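Local coordinates for protein glyceraldehyde-3-phosphate dehydrogenase (Sulfolobus solfataricus, PDB 1B7G) that oxidises and phosphorylates D-glyceraldehyde 3-phosphate to 1,3-bisphosphoglycerate in glycolysis, using NADP in preference to NAD as cofactor, at residues A[217-231]-A[287-300]. The protein carries 1 engineered substitution. Residues are numbered along the deposited sequence; the frame is centred on the assembly and turned at random.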
loop_
_atom_site.group_PDB
_atom_site.type_symbol
_atom_site.label_atom_id
_atom_site.label_comp_id
_atom_site.label_asym_id
_atom_site.label_seq_id
_atom_site.Cartn_x
_atom_site.Cartn_y
_atom_site.Cartn_z
ATOM N N LEU A 217 3.208 -0.169 -10.244
ATOM C CA LEU A 217 1.920 0.170 -9.658
ATOM C C LEU A 217 0.698 -0.100 -10.502
ATOM O O LEU A 217 -0.271 -0.671 -10.004
ATOM C CB LEU A 217 1.972 1.637 -9.223
ATOM C CG LEU A 217 3.170 1.990 -8.308
ATOM C CD1 LEU A 217 3.036 3.408 -7.769
ATOM C CD2 LEU A 217 3.240 0.995 -7.141
ATOM N N MET A 218 0.657 0.394 -11.728
ATOM C CA MET A 218 -0.548 0.369 -12.559
ATOM C C MET A 218 -0.138 0.412 -14.037
ATOM O O MET A 218 0.911 1.012 -14.334
ATOM C CB MET A 218 -1.311 1.685 -12.321
ATOM C CG MET A 218 -2.166 1.735 -11.061
ATOM S SD MET A 218 -3.023 3.275 -10.842
ATOM C CE MET A 218 -3.469 3.135 -9.083
ATOM N N HIS A 219 -1.036 -0.069 -14.862
ATOM C CA HIS A 219 -0.945 0.079 -16.294
ATOM C C HIS A 219 -1.593 1.404 -16.677
ATOM O O HIS A 219 -2.401 1.920 -15.897
ATOM C CB HIS A 219 -1.776 -1.003 -16.993
ATOM C CG HIS A 219 -1.430 -2.410 -16.674
ATOM N ND1 HIS A 219 -0.184 -2.945 -16.833
ATOM C CD2 HIS A 219 -2.201 -3.433 -16.207
ATOM C CE1 HIS A 219 -0.173 -4.217 -16.530
ATOM N NE2 HIS A 219 -1.427 -4.544 -16.148
ATOM N N MET A 220 -1.359 1.832 -17.925
ATOM C CA MET A 220 -2.048 2.942 -18.499
ATOM C C MET A 220 -2.447 2.649 -19.943
ATOM O O MET A 220 -1.749 1.987 -20.715
ATOM C CB MET A 220 -1.361 4.325 -18.460
ATOM C CG MET A 220 -1.584 5.053 -17.132
ATOM S SD MET A 220 -0.967 6.723 -17.100
ATOM C CE MET A 220 -2.297 7.554 -18.028
ATOM N N HIS A 221 -3.641 3.183 -20.303
ATOM C CA HIS A 221 -4.118 3.047 -21.673
ATOM C C HIS A 221 -4.280 4.419 -22.347
ATOM O O HIS A 221 -4.676 5.378 -21.775
ATOM C CB HIS A 221 -5.479 2.333 -21.833
ATOM C CG HIS A 221 -5.484 0.915 -21.324
ATOM N ND1 HIS A 221 -6.382 -0.031 -21.822
ATOM C CD2 HIS A 221 -4.747 0.296 -20.401
ATOM C CE1 HIS A 221 -6.120 -1.198 -21.186
ATOM N NE2 HIS A 221 -5.171 -0.998 -20.320
ATOM N N PHE A 222 -4.029 4.400 -23.669
ATOM C CA PHE A 222 -4.178 5.681 -24.410
ATOM C C PHE A 222 -5.033 5.347 -25.628
ATOM O O PHE A 222 -4.665 4.434 -26.378
ATOM C CB PHE A 222 -2.826 6.249 -24.817
ATOM C CG PHE A 222 -1.911 6.494 -23.638
ATOM C CD1 PHE A 222 -2.060 7.632 -22.869
ATOM C CD2 PHE A 222 -0.963 5.558 -23.271
ATOM C CE1 PHE A 222 -1.240 7.842 -21.766
ATOM C CE2 PHE A 222 -0.144 5.760 -22.165
ATOM C CZ PHE A 222 -0.285 6.910 -21.417
ATOM N N ILE A 223 -6.249 5.885 -25.649
ATOM C CA ILE A 223 -7.180 5.304 -26.618
ATOM C C ILE A 223 -7.869 6.305 -27.530
ATOM O O ILE A 223 -7.949 7.471 -27.279
ATOM C CB ILE A 223 -8.306 4.477 -25.966
ATOM C CG1 ILE A 223 -9.199 5.442 -25.181
ATOM C CG2 ILE A 223 -7.798 3.359 -25.073
ATOM C CD1 ILE A 223 -10.580 4.813 -24.965
ATOM N N ASN A 224 -8.192 5.726 -28.684
ATOM C CA ASN A 224 -8.839 6.512 -29.734
ATOM C C ASN A 224 -10.060 5.696 -30.200
ATOM O O ASN A 224 -9.892 4.626 -30.754
ATOM C CB ASN A 224 -7.870 6.751 -30.876
ATOM C CG ASN A 224 -8.518 7.464 -32.055
ATOM O OD1 ASN A 224 -9.541 7.088 -32.640
ATOM N ND2 ASN A 224 -7.891 8.571 -32.440
ATOM N N ILE A 225 -11.217 6.318 -29.974
ATOM C CA ILE A 225 -12.471 5.625 -30.332
ATOM C C ILE A 225 -13.139 6.392 -31.481
ATOM O O ILE A 225 -13.153 7.618 -31.512
ATOM C CB ILE A 225 -13.424 5.599 -29.118
ATOM C CG1 ILE A 225 -12.881 4.769 -27.940
ATOM C CG2 ILE A 225 -14.807 5.048 -29.506
ATOM C CD1 ILE A 225 -13.644 5.075 -26.651
ATOM N N THR A 226 -13.667 5.615 -32.458
ATOM C CA THR A 226 -14.441 6.273 -33.516
ATOM C C THR A 226 -15.908 5.831 -33.354
ATOM O O THR A 226 -16.125 4.628 -33.206
ATOM C CB THR A 226 -13.977 5.898 -34.934
ATOM O OG1 THR A 226 -12.596 6.174 -35.025
ATOM C CG2 THR A 226 -14.772 6.687 -35.980
ATOM N N LEU A 227 -16.792 6.784 -33.177
ATOM C CA LEU A 227 -18.212 6.513 -32.957
ATOM C C LEU A 227 -19.030 6.606 -34.250
ATOM O O LEU A 227 -18.616 7.197 -35.249
ATOM C CB LEU A 227 -18.778 7.545 -31.964
ATOM C CG LEU A 227 -17.990 7.664 -30.653
ATOM C CD1 LEU A 227 -18.489 8.815 -29.812
ATOM C CD2 LEU A 227 -18.043 6.346 -29.898
ATOM N N LYS A 228 -20.235 6.048 -34.214
ATOM C CA LYS A 228 -21.069 6.028 -35.426
ATOM C C LYS A 228 -21.535 7.423 -35.762
ATOM O O LYS A 228 -21.626 7.859 -36.906
ATOM C CB LYS A 228 -22.231 5.066 -35.175
ATOM C CG LYS A 228 -23.435 5.244 -36.104
ATOM C CD LYS A 228 -23.984 3.871 -36.480
ATOM C CE LYS A 228 -25.481 3.904 -36.729
ATOM N NZ LYS A 228 -25.938 2.644 -37.380
ATOM N N ASP A 229 -21.915 8.149 -34.713
ATOM C CA ASP A 229 -22.451 9.479 -34.812
ATOM C C ASP A 229 -21.574 10.526 -34.142
ATOM O O ASP A 229 -20.772 10.175 -33.278
ATOM C CB ASP A 229 -23.836 9.473 -34.075
ATOM C CG ASP A 229 -24.576 8.178 -34.397
ATOM O OD1 ASP A 229 -24.809 7.937 -35.605
ATOM O OD2 ASP A 229 -24.813 7.381 -33.452
ATOM N N LYS A 230 -21.776 11.791 -34.511
ATOM C CA LYS A 230 -21.051 12.888 -33.880
ATOM C C LYS A 230 -21.698 13.114 -32.523
ATOM O O LYS A 230 -22.924 12.958 -32.403
ATOM C CB LYS A 230 -21.094 14.161 -34.720
ATOM C CG LYS A 230 -20.759 13.969 -36.189
ATOM C CD LYS A 230 -20.850 15.279 -36.954
ATOM C CE LYS A 230 -20.494 15.106 -38.418
ATOM N NZ LYS A 230 -21.674 14.744 -39.252
ATOM N N VAL A 231 -20.926 13.337 -31.477
ATOM C CA VAL A 231 -21.505 13.487 -30.150
ATOM C C VAL A 231 -20.974 14.740 -29.462
ATOM O O VAL A 231 -19.960 15.294 -29.878
ATOM C CB VAL A 231 -21.234 12.299 -29.199
ATOM C CG1 VAL A 231 -21.756 10.979 -29.729
ATOM C CG2 VAL A 231 -19.762 12.182 -28.851
ATOM N N VAL A 287 -13.374 15.037 -27.147
ATOM C CA VAL A 287 -14.480 14.699 -28.019
ATOM C C VAL A 287 -14.585 15.734 -29.135
ATOM O O VAL A 287 -14.683 16.931 -28.873
ATOM C CB VAL A 287 -15.809 14.658 -27.238
ATOM C CG1 VAL A 287 -16.930 14.206 -28.161
ATOM C CG2 VAL A 287 -15.681 13.788 -25.988
ATOM N N LYS A 288 -14.450 15.244 -30.360
ATOM C CA LYS A 288 -14.646 16.077 -31.532
ATOM C C LYS A 288 -15.412 15.314 -32.615
ATOM O O LYS A 288 -14.868 14.445 -33.290
ATOM C CB LYS A 288 -13.365 16.641 -32.139
ATOM C CG LYS A 288 -13.702 17.780 -33.113
ATOM C CD LYS A 288 -12.479 18.294 -33.848
ATOM C CE LYS A 288 -12.820 19.648 -34.489
ATOM N NZ LYS A 288 -12.086 19.832 -35.773
ATOM N N ASP A 289 -16.678 15.678 -32.766
ATOM C CA ASP A 289 -17.501 14.981 -33.752
ATOM C C ASP A 289 -17.560 13.495 -33.400
ATOM O O ASP A 289 -18.178 13.177 -32.389
ATOM C CB ASP A 289 -17.017 15.207 -35.173
ATOM C CG ASP A 289 -17.049 16.643 -35.646
ATOM O OD1 ASP A 289 -17.866 17.479 -35.199
ATOM O OD2 ASP A 289 -16.196 16.951 -36.510
ATOM N N ASP A 290 -17.083 12.625 -34.283
ATOM C CA ASP A 290 -17.143 11.193 -34.063
ATOM C C ASP A 290 -15.842 10.618 -33.468
ATOM O O ASP A 290 -15.746 9.408 -33.277
ATOM C CB ASP A 290 -17.465 10.436 -35.347
ATOM C CG ASP A 290 -16.346 10.449 -36.368
ATOM O OD1 ASP A 290 -15.319 11.132 -36.183
ATOM O OD2 ASP A 290 -16.510 9.766 -37.410
ATOM N N GLU A 291 -14.901 11.491 -33.127
ATOM C CA GLU A 291 -13.660 11.020 -32.549
ATOM C C GLU A 291 -13.576 11.308 -31.056
ATOM O O GLU A 291 -13.717 12.446 -30.615
ATOM C CB GLU A 291 -12.432 11.650 -33.210
ATOM C CG GLU A 291 -11.237 10.717 -33.263
ATOM C CD GLU A 291 -9.917 11.423 -33.562
ATOM O OE1 GLU A 291 -9.927 12.575 -34.023
ATOM O OE2 GLU A 291 -8.876 10.790 -33.306
ATOM N N VAL A 292 -13.273 10.258 -30.291
ATOM C CA VAL A 292 -13.051 10.422 -28.865
ATOM C C VAL A 292 -11.612 9.950 -28.538
ATOM O O VAL A 292 -11.194 8.861 -28.937
ATOM C CB VAL A 292 -14.029 9.587 -28.030
ATOM C CG1 VAL A 292 -13.666 9.696 -26.551
ATOM C CG2 VAL A 292 -15.466 10.067 -28.218
ATOM N N MET A 293 -10.912 10.753 -27.764
ATOM C CA MET A 293 -9.591 10.336 -27.286
ATOM C C MET A 293 -9.586 10.499 -25.755
ATOM O O MET A 293 -10.339 11.313 -25.287
ATOM C CB MET A 293 -8.464 11.118 -27.939
ATOM C CG MET A 293 -7.945 10.514 -29.234
ATOM S SD MET A 293 -6.715 11.537 -30.093
ATOM C CE MET A 293 -7.755 12.856 -30.667
ATOM N N LEU A 294 -8.920 9.614 -25.041
ATOM C CA LEU A 294 -8.762 9.750 -23.589
ATOM C C LEU A 294 -7.676 8.796 -23.078
ATOM O O LEU A 294 -7.215 7.853 -23.752
ATOM C CB LEU A 294 -10.085 9.569 -22.839
ATOM C CG LEU A 294 -10.805 8.231 -23.064
ATOM C CD1 LEU A 294 -10.319 7.180 -22.094
ATOM C CD2 LEU A 294 -12.324 8.432 -22.949
ATOM N N MET A 295 -7.260 8.961 -21.826
ATOM C CA MET A 295 -6.286 8.014 -21.258
ATOM C C MET A 295 -6.756 7.617 -19.863
ATOM O O MET A 295 -7.480 8.387 -19.191
ATOM C CB MET A 295 -4.881 8.701 -21.171
ATOM C CG MET A 295 -4.990 9.917 -20.256
ATOM S SD MET A 295 -3.419 10.611 -19.839
ATOM C CE MET A 295 -2.868 11.398 -21.302
ATOM N N TYR A 296 -6.347 6.438 -19.429
ATOM C CA TYR A 296 -6.777 5.976 -18.104
ATOM C C TYR A 296 -5.735 5.068 -17.492
ATOM O O TYR A 296 -4.892 4.456 -18.193
ATOM C CB TYR A 296 -8.193 5.345 -18.210
ATOM C CG TYR A 296 -8.376 4.220 -19.194
ATOM C CD1 TYR A 296 -7.935 2.923 -18.897
ATOM C CD2 TYR A 296 -9.013 4.405 -20.398
ATOM C CE1 TYR A 296 -8.120 1.899 -19.803
ATOM C CE2 TYR A 296 -9.225 3.378 -21.298
ATOM C CZ TYR A 296 -8.750 2.127 -21.009
ATOM O OH TYR A 296 -8.903 1.114 -21.918
ATOM N N ALA A 297 -5.809 4.971 -16.149
ATOM C CA ALA A 297 -4.972 4.024 -15.429
ATOM C C ALA A 297 -5.736 2.757 -15.083
ATOM O O ALA A 297 -6.976 2.789 -14.913
ATOM C CB ALA A 297 -4.395 4.640 -14.139
ATOM N N VAL A 298 -5.051 1.633 -14.939
ATOM C CA VAL A 298 -5.677 0.369 -14.564
ATOM C C VAL A 298 -4.889 -0.264 -13.402
ATOM O O VAL A 298 -3.689 -0.478 -13.533
ATOM C CB VAL A 298 -5.702 -0.630 -15.722
ATOM C CG1 VAL A 298 -6.318 -1.961 -15.335
ATOM C CG2 VAL A 298 -6.449 -0.059 -16.962
ATOM N N HIS A 299 -5.541 -0.502 -12.271
ATOM C CA HIS A 299 -4.868 -1.189 -11.159
ATOM C C HIS A 299 -5.012 -2.678 -11.372
ATOM O O HIS A 299 -6.064 -3.285 -11.055
ATOM C CB HIS A 299 -5.386 -0.758 -9.786
ATOM C CG HIS A 299 -4.639 -1.467 -8.670
ATOM N ND1 HIS A 299 -5.263 -1.970 -7.558
ATOM C CD2 HIS A 299 -3.341 -1.786 -8.527
ATOM C CE1 HIS A 299 -4.393 -2.570 -6.777
ATOM N NE2 HIS A 299 -3.194 -2.448 -7.338
ATOM N N GLN A 300 -3.948 -3.298 -11.868
ATOM C CA GLN A 300 -4.002 -4.676 -12.311
ATOM C C GLN A 300 -4.185 -5.671 -11.173
ATOM O O GLN A 300 -4.636 -6.780 -11.448
ATOM C CB GLN A 300 -2.810 -5.160 -13.142
ATOM C CG GLN A 300 -1.492 -5.215 -12.370
ATOM C CD GLN A 300 -1.006 -3.874 -11.914
ATOM O OE1 GLN A 300 -1.297 -2.798 -12.481
ATOM N NE2 GLN A 300 -0.229 -3.845 -10.827
HETATM O O HOH W 1 -18.195 6.810 -37.951
#
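His221 and Tyr296 face each other as a hydrogen-bonded pair between antiparallel strands 219-227 and 291-298, central neighbours in the mixed sheet of the catalytic domain of glyceraldehyde-3-phosphate dehydrogenase. Tyr296 has CG between its backbone N and carbonyl carbon (chi1 56°), which swings the phenol across the strand gap until His221 CB sits over its face, 3.6 Å from the Tyr296 ring centroid, in a CH-pi contact. The two rings meet obliquely, planes 34° apart, and His221 ND1 reaches Tyr296 OH at 2.8 Å in a weak, bent hydrogen bond. NE2 of the same imidazole bonds to Asn140 OD1 on helix 139-152, next to the nucleophile Cys139 assigned by similarity; an imidazole suits the place because its flat ring and CB pack on the phenol while its two nitrogens reach different partners. With an alanine in its place, Tyr296 OH and Asn140 OD1 would probably each lose this partner, and the phenol the ring that packs on it. On the same side of the sheet, Ile223 CG1 and CD1 pack alongside Leu294 CD1, while Ile223 CG2 touches the Tyr296 ring.

The other side carries Phe222 and Met295. The flexible thioether bends so that Met295 CE lies at the ring edge, in plane; Met295 SD, 5.3 Å from the Phe222 centroid, also lies at the edge, a Met-aromatic contact. Farther along, Asn224 ND2 gives a bent 2.6 Å bond to the anti lone pair of Glu291 OE2, the side chains crossing at about a right angle, amide and carboxylate planes 38° apart. Toward the active site, catalytic-site His219 has ND1 held by Arg167 N, and Gln300 OE1 stands over one face of its imidazole; Gln300 NE2 bonds to Asp170 OD1 and, at 3.3 Å, to Leu217 O.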